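Local coordinates for protein putative glucarate dehydratase (Pseudomonas fluorescens, PDB 4IT1) that probably catalyses the magnesium-dependent dehydration of D-glucarate to 5-dehydro-4-deoxy-D-glucarate and belongs to the mandelate racemase/muconate lactonizing enzyme family, at residues G348-A353 with G401-E405; L152-G158 with H356-A360. All coordinates share one frame; numbering follows the deposited sequence.

Interaction 1. Residues G348-A353 with G401-E405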
ATOM      1  N   GLY A 348       3.896  10.197 -23.752  1.00 74.05           N
ATOM      2  CA  GLY A 348       4.634   8.972 -23.484  1.00 64.20           C
ATOM      3  C   GLY A 348       5.114   8.781 -22.062  1.00 65.91           C
ATOM      4  O   GLY A 348       5.142   7.648 -21.572  1.00 55.40           O
ATOM      5  N   ILE A 349       5.504   9.878 -21.406  1.00 59.02           N
ATOM      6  CA  ILE A 349       5.957   9.829 -20.016  1.00 55.82           C
ATOM      7  C   ILE A 349       4.865   9.220 -19.126  1.00 70.75           C
ATOM      8  O   ILE A 349       5.094   8.221 -18.432  1.00 62.54           O
ATOM      9  CB  ILE A 349       6.366  11.220 -19.474  1.00 57.07           C
ATOM     10  CG1 ILE A 349       7.510  11.814 -20.307  1.00 62.20           C
ATOM     11  CG2 ILE A 349       6.743  11.128 -17.998  1.00 53.64           C
ATOM     12  CD1 ILE A 349       7.989  13.179 -19.848  1.00 58.50           C
ATOM     13  N   SER A 350       3.676   9.815 -19.168  1.00 63.28           N
ATOM     14  CA  SER A 350       2.534   9.290 -18.428  1.00 69.19           C
ATOM     15  C   SER A 350       2.290   7.824 -18.776  1.00 67.76           C
ATOM     16  O   SER A 350       2.107   6.988 -17.883  1.00 63.63           O
ATOM     17  CB  SER A 350       1.276  10.124 -18.704  1.00 61.77           C
ATOM     18  OG  SER A 350       1.320  11.350 -17.995  1.00 63.24           O
ATOM     19  N   LEU A 351       2.309   7.522 -20.073  1.00 56.46           N
ATOM     20  CA  LEU A 351       2.038   6.178 -20.560  1.00 62.21           C
ATOM     21  C   LEU A 351       2.953   5.155 -19.883  1.00 65.21           C
ATOM     22  O   LEU A 351       2.503   4.067 -19.527  1.00 71.07           O
ATOM     23  CB  LEU A 351       2.169   6.118 -22.085  1.00 60.90           C
ATOM     24  CG  LEU A 351       1.756   4.843 -22.837  1.00 65.03           C
ATOM     25  CD1 LEU A 351       0.296   4.467 -22.605  1.00 59.64           C
ATOM     26  CD2 LEU A 351       2.036   4.977 -24.329  1.00 62.37           C
ATOM     27  N   MET A 352       4.214   5.524 -19.668  1.00 59.69           N
ATOM     28  CA  MET A 352       5.196   4.612 -19.084  1.00 59.05           C
ATOM     29  C   MET A 352       5.088   4.474 -17.571  1.00 64.27           C
ATOM     30  O   MET A 352       5.223   3.364 -17.043  1.00 58.31           O
ATOM     31  CB  MET A 352       6.633   4.969 -19.505  1.00 64.02           C
ATOM     32  CG  MET A 352       6.959   4.603 -20.946  1.00 62.89           C
ATOM     33  SD  MET A 352       6.664   2.862 -21.330  1.00 74.14           S
ATOM     34  CE  MET A 352       6.145   2.988 -23.033  1.00 67.57           C
ATOM     35  N   ALA A 353       4.869   5.595 -16.877  1.00 56.90           N
ATOM     36  CA  ALA A 353       4.634   5.572 -15.432  1.00 53.44           C
ATOM     37  C   ALA A 353       3.424   4.687 -15.142  1.00 49.91           C
ATOM     38  O   ALA A 353       3.477   3.795 -14.295  1.00 52.86           O
ATOM     39  CB  ALA A 353       4.408   6.976 -14.902  1.00 61.32           C
ATOM     40  N   GLY A 401      14.913   3.362 -15.085  1.00 75.34           N
ATOM     41  CA  GLY A 401      13.715   4.159 -14.829  1.00 62.97           C
ATOM     42  C   GLY A 401      12.610   3.922 -15.835  1.00 67.04           C
ATOM     43  O   GLY A 401      12.250   2.777 -16.123  1.00 75.37           O
ATOM     44  N   LEU A 402      12.083   5.014 -16.378  1.00 73.20           N
ATOM     45  CA  LEU A 402      11.061   4.954 -17.419  1.00 71.25           C
ATOM     46  C   LEU A 402      11.650   4.573 -18.780  1.00 66.61           C
ATOM     47  O   LEU A 402      10.909   4.211 -19.701  1.00 66.11           O
ATOM     48  CB  LEU A 402      10.320   6.295 -17.522  1.00 80.26           C
ATOM     49  CG  LEU A 402       9.461   6.750 -16.337  1.00 91.17           C
ATOM     50  CD1 LEU A 402       9.091   8.216 -16.485  1.00 92.31           C
ATOM     51  CD2 LEU A 402       8.210   5.895 -16.192  1.00 92.26           C
ATOM     52  N   GLY A 403      12.977   4.663 -18.900  1.00 66.97           N
ATOM     53  CA  GLY A 403      13.676   4.393 -20.159  1.00 77.70           C
ATOM     54  C   GLY A 403      13.332   5.398 -21.244  1.00 78.18           C
ATOM     55  O   GLY A 403      13.110   5.030 -22.402  1.00 79.11           O
ATOM     56  N   LEU A 404      13.278   6.671 -20.862  1.00 73.25           N
ATOM     57  CA  LEU A 404      12.888   7.736 -21.774  1.00 64.93           C
ATOM     58  C   LEU A 404      13.787   8.964 -21.622  1.00 69.05           C
ATOM     59  O   LEU A 404      14.269   9.272 -20.521  1.00 54.27           O
ATOM     60  CB  LEU A 404      11.428   8.133 -21.535  1.00 70.36           C
ATOM     61  CG  LEU A 404      10.281   7.150 -21.787  1.00 68.49           C
ATOM     62  CD1 LEU A 404       8.983   7.772 -21.295  1.00 63.84           C
ATOM     63  CD2 LEU A 404      10.166   6.763 -23.255  1.00 65.80           C
ATOM     64  N   GLU A 405      14.006   9.662 -22.736  1.00 67.86           N
ATOM     65  CA  GLU A 405      14.827  10.874 -22.732  1.00 85.22           C
ATOM     66  C   GLU A 405      14.124  12.055 -23.402  1.00 77.47           C
ATOM     67  O   GLU A 405      13.515  11.908 -24.466  1.00 74.32           O
ATOM     68  CB  GLU A 405      16.202  10.605 -23.363  1.00 83.87           C
ATOM     69  CG  GLU A 405      17.158   9.868 -22.428  1.00 94.88           C
ATOM     70  CD  GLU A 405      18.456   9.437 -23.091  1.00 96.79           C
ATOM     71  OE1 GLU A 405      18.608   9.611 -24.318  1.00 92.72           O
ATOM     72  OE2 GLU A 405      19.331   8.913 -22.370  1.00 98.39           O
TER
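Leu-402 and Leu-404 reach from a loop onto one flank of helix 348-360, meeting Ile-349, Met-352 and Ala-353 in the barrel domain of an enolase-superfamily fold. The contact illustrates how an irregular segment can lie against a helix: across these two segments it is made by leucine methyls packing on the helix, with overlapping footprints, Leu-404 nearer its start and Leu-402 reaching on to Ala-353. In Leu-402, CG lies anti to the carbonyl carbon (chi1 -66°), which extends the branch point toward the helix so that both methyls reach it. CD1 meets CG2 of Ile-349 at 4.0 Å, the two side chains crossing at about a right angle. CD2 lies 3.8 Å from CB of Met-352 and is 4.2 Å from CB of Ala-353.

Leu-404 uses a single methyl. Its CD1 packs 3.8 Å from CG of Met-352, again with the side chains nearly perpendicular, and comes within 3.9 Å of the carbonyl oxygen of Gly-348. Met-352 thus serves both leucines through CB and CG, while its chain bends at chi2 and chi3 and carries its end away from the loop; the side chain also touches Leu-387.

Farther out, polar bonds fix both partners. Leu-402 N donates to Asp-142 OD1 on helix 128-148, and Gly-401, which precedes it with a positive phi, is backbone-bonded to Val-150. The helix is tied at Gly-348 N to Glu-380 and at Ser-350 N to Glu-69. Within the helix, Ala-353 N is already spent on Ile-349 O at 3.1 Å, and it is against this same nitrogen that Leu-402 CD2 makes its closest approach, 3.4 Å.

Interaction 2. Residues L152-G158 with H356-A360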
ATOM      1  N   LEU A 152      11.974   1.161 -13.529  1.00 59.65           N
ATOM      2  CA  LEU A 152      11.235   1.749 -12.408  1.00 66.54           C
ATOM      3  C   LEU A 152      10.471   0.667 -11.645  1.00 56.02           C
ATOM      4  O   LEU A 152      10.533   0.605 -10.420  1.00 52.27           O
ATOM      5  CB  LEU A 152      10.293   2.864 -12.888  1.00 71.60           C
ATOM      6  CG  LEU A 152       9.875   3.950 -11.884  1.00 67.89           C
ATOM      7  CD1 LEU A 152       9.343   5.168 -12.621  1.00 77.86           C
ATOM      8  CD2 LEU A 152       8.844   3.461 -10.879  1.00 64.65           C
ATOM      9  N   VAL A 153       9.795  -0.198 -12.396  1.00 54.70           N
ATOM     10  CA  VAL A 153       9.007  -1.301 -11.849  1.00 59.70           C
ATOM     11  C   VAL A 153       9.711  -2.091 -10.722  1.00 69.88           C
ATOM     12  O   VAL A 153       9.046  -2.590  -9.806  1.00 61.15           O
ATOM     13  CB  VAL A 153       8.515  -2.220 -12.989  1.00 60.19           C
ATOM     14  CG1 VAL A 153       9.680  -2.934 -13.674  1.00 63.96           C
ATOM     15  CG2 VAL A 153       7.470  -3.202 -12.485  1.00 63.45           C
ATOM     16  N   ASP A 154      11.045  -2.167 -10.777  1.00 67.06           N
ATOM     17  CA  ASP A 154      11.835  -2.896  -9.778  1.00 63.05           C
ATOM     18  C   ASP A 154      11.817  -2.231  -8.404  1.00 69.69           C
ATOM     19  O   ASP A 154      11.935  -2.910  -7.374  1.00 63.64           O
ATOM     20  CB  ASP A 154      13.278  -3.112 -10.264  1.00 78.81           C
ATOM     21  CG  ASP A 154      13.384  -4.179 -11.369  1.00 87.07           C
ATOM     22  OD1 ASP A 154      12.368  -4.835 -11.699  1.00 85.63           O
ATOM     23  OD2 ASP A 154      14.497  -4.365 -11.908  1.00 78.03           O
ATOM     24  N   LEU A 155      11.668  -0.906  -8.394  1.00 71.49           N
ATOM     25  CA  LEU A 155      11.470  -0.148  -7.159  1.00 69.32           C
ATOM     26  C   LEU A 155      10.141  -0.500  -6.511  1.00 61.06           C
ATOM     27  O   LEU A 155       9.985  -0.398  -5.296  1.00 58.02           O
ATOM     28  CB  LEU A 155      11.494   1.353  -7.443  1.00 73.13           C
ATOM     29  CG  LEU A 155      12.841   1.997  -7.746  1.00 79.86           C
ATOM     30  CD1 LEU A 155      12.620   3.256  -8.561  1.00 73.95           C
ATOM     31  CD2 LEU A 155      13.595   2.301  -6.461  1.00 78.34           C
ATOM     32  N   LEU A 156       9.188  -0.910  -7.341  1.00 57.10           N
ATOM     33  CA  LEU A 156       7.842  -1.229  -6.894  1.00 61.42           C
ATOM     34  C   LEU A 156       7.646  -2.740  -6.680  1.00 69.50           C
ATOM     35  O   LEU A 156       6.517  -3.233  -6.737  1.00 67.92           O
ATOM     36  CB  LEU A 156       6.820  -0.690  -7.906  1.00 56.74           C
ATOM     37  CG  LEU A 156       7.035   0.723  -8.477  1.00 60.18           C
ATOM     38  CD1 LEU A 156       6.041   1.045  -9.584  1.00 45.01           C
ATOM     39  CD2 LEU A 156       6.976   1.781  -7.388  1.00 54.07           C
ATOM     40  N   GLY A 157       8.744  -3.464  -6.446  1.00 69.09           N
ATOM     41  CA  GLY A 157       8.699  -4.907  -6.166  1.00 68.33           C
ATOM     42  C   GLY A 157       8.904  -5.876  -7.331  1.00 67.21           C
ATOM     43  O   GLY A 157       8.894  -7.090  -7.131  1.00 70.13           O
ATOM     44  N   GLY A 158       9.073  -5.350  -8.546  1.00 60.96           N
ATOM     45  CA  GLY A 158       9.342  -6.174  -9.728  1.00 49.41           C
ATOM     46  C   GLY A 158       8.156  -6.397 -10.647  1.00 55.03           C
ATOM     47  O   GLY A 158       7.008  -6.317 -10.216  1.00 63.36           O
ATOM     48  N   HIS A 356       4.377   0.908 -15.976  1.00 47.31           N
ATOM     49  CA  HIS A 356       5.225   0.348 -14.934  1.00 49.06           C
ATOM     50  C   HIS A 356       4.491  -0.025 -13.650  1.00 56.27           C
ATOM     51  O   HIS A 356       4.754  -1.085 -13.086  1.00 58.71           O
ATOM     52  CB  HIS A 356       6.412   1.267 -14.639  1.00 58.74           C
ATOM     53  CG  HIS A 356       7.567   1.065 -15.568  1.00 74.07           C
ATOM     54  ND1 HIS A 356       8.807   0.642 -15.134  1.00 76.13           N
ATOM     55  CD2 HIS A 356       7.665   1.205 -16.912  1.00 63.65           C
ATOM     56  CE1 HIS A 356       9.621   0.543 -16.170  1.00 76.58           C
ATOM     57  NE2 HIS A 356       8.953   0.878 -17.260  1.00 66.23           N
ATOM     58  N   VAL A 357       3.596   0.838 -13.167  1.00 56.49           N
ATOM     59  CA  VAL A 357       2.846   0.506 -11.951  1.00 47.99           C
ATOM     60  C   VAL A 357       1.841  -0.584 -12.287  1.00 48.65           C
ATOM     61  O   VAL A 357       1.654  -1.515 -11.514  1.00 52.82           O
ATOM     62  CB  VAL A 357       2.194   1.737 -11.253  1.00 51.46           C
ATOM     63  CG1 VAL A 357       1.098   2.355 -12.101  1.00 41.28           C
ATOM     64  CG2 VAL A 357       1.659   1.361  -9.881  1.00 42.68           C
ATOM     65  N   ALA A 358       1.232  -0.477 -13.464  1.00 45.71           N
ATOM     66  CA  ALA A 358       0.372  -1.525 -13.993  1.00 50.92           C
ATOM     67  C   ALA A 358       1.094  -2.880 -14.056  1.00 59.76           C
ATOM     68  O   ALA A 358       0.460  -3.936 -13.951  1.00 57.03           O
ATOM     69  CB  ALA A 358      -0.133  -1.131 -15.370  1.00 42.19           C
ATOM     70  N   ALA A 359       2.418  -2.831 -14.218  1.00 57.36           N
ATOM     71  CA  ALA A 359       3.237  -4.025 -14.391  1.00 60.87           C
ATOM     72  C   ALA A 359       3.601  -4.654 -13.060  1.00 59.70           C
ATOM     73  O   ALA A 359       3.855  -5.854 -12.992  1.00 55.88           O
ATOM     74  CB  ALA A 359       4.496  -3.701 -15.188  1.00 63.91           C
ATOM     75  N   ALA A 360       3.625  -3.843 -12.003  1.00 52.16           N
ATOM     76  CA  ALA A 360       3.964  -4.347 -10.671  1.00 49.09           C
ATOM     77  C   ALA A 360       2.766  -4.856  -9.868  1.00 53.92           C
ATOM     78  O   ALA A 360       2.941  -5.370  -8.753  1.00 53.78           O
ATOM     79  CB  ALA A 360       4.737  -3.303  -9.878  1.00 47.29           C
TER
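His-356 turns the edge of its imidazole ring to the backbone of Val-153, whose N-H donates to ND1 across 3.0 Å. The donor lies in the ring plane, only 4° out of it, although the bond is bent, with an angle of 146° at the hydrogen. Leu-152 CB approaches the same ND1 obliquely, at 3.5 Å. Replacing the histidine with an alanine would probably leave Val-153 N without its acceptor and open a gap beside Leu-152.

Beyond the ring the contact is largely apolar. Val-153 sets CG2 anti to its own nitrogen (chi1 66° to CG1), which carries this methyl to His-356 O at 3.5 Å, to CB of Ala-360 at 3.8 Å and to CB of Ala-359 at 4.0 Å. Leu-156 CB packs 3.9 Å from CB of Ala-360, while its CD1 lies 4.0 Å from CA of Val-357. Val-153 O helps brace the turn, accepting from Leu-156 N and Gly-158 N on opposite faces of its carbonyl plane. Asn-96 of the second subunit bonds to both Gly-158 O and Ala-360 O. The contact thus joins the connection between helix 128-148 and strand 163-170 to the later part of helix 348-360, with helix 322-334 packing against Leu-152, Leu-156 and Val-357.

Helix 348-360 is common to both contacts: interaction 1 uses its first turns and interaction 2 its later ones, their centres about 12 Å apart. Both are buried, yet they differ in chemistry. Interaction 1 is held by aliphatic branches, whereas interaction 2 adds a histidine that accepts from a backbone N-H, and it alone is touched by the second subunit. They also meet directly. Gly-401 O lies 3.1 Å from Leu-152 N, a probable hydrogen bond, and Leu-402 CD2 packs 3.8 Å from Leu-152 CD1. Two loops distant in sequence, 401-405 and 152-158, are therefore joined to one another as well as to the helix.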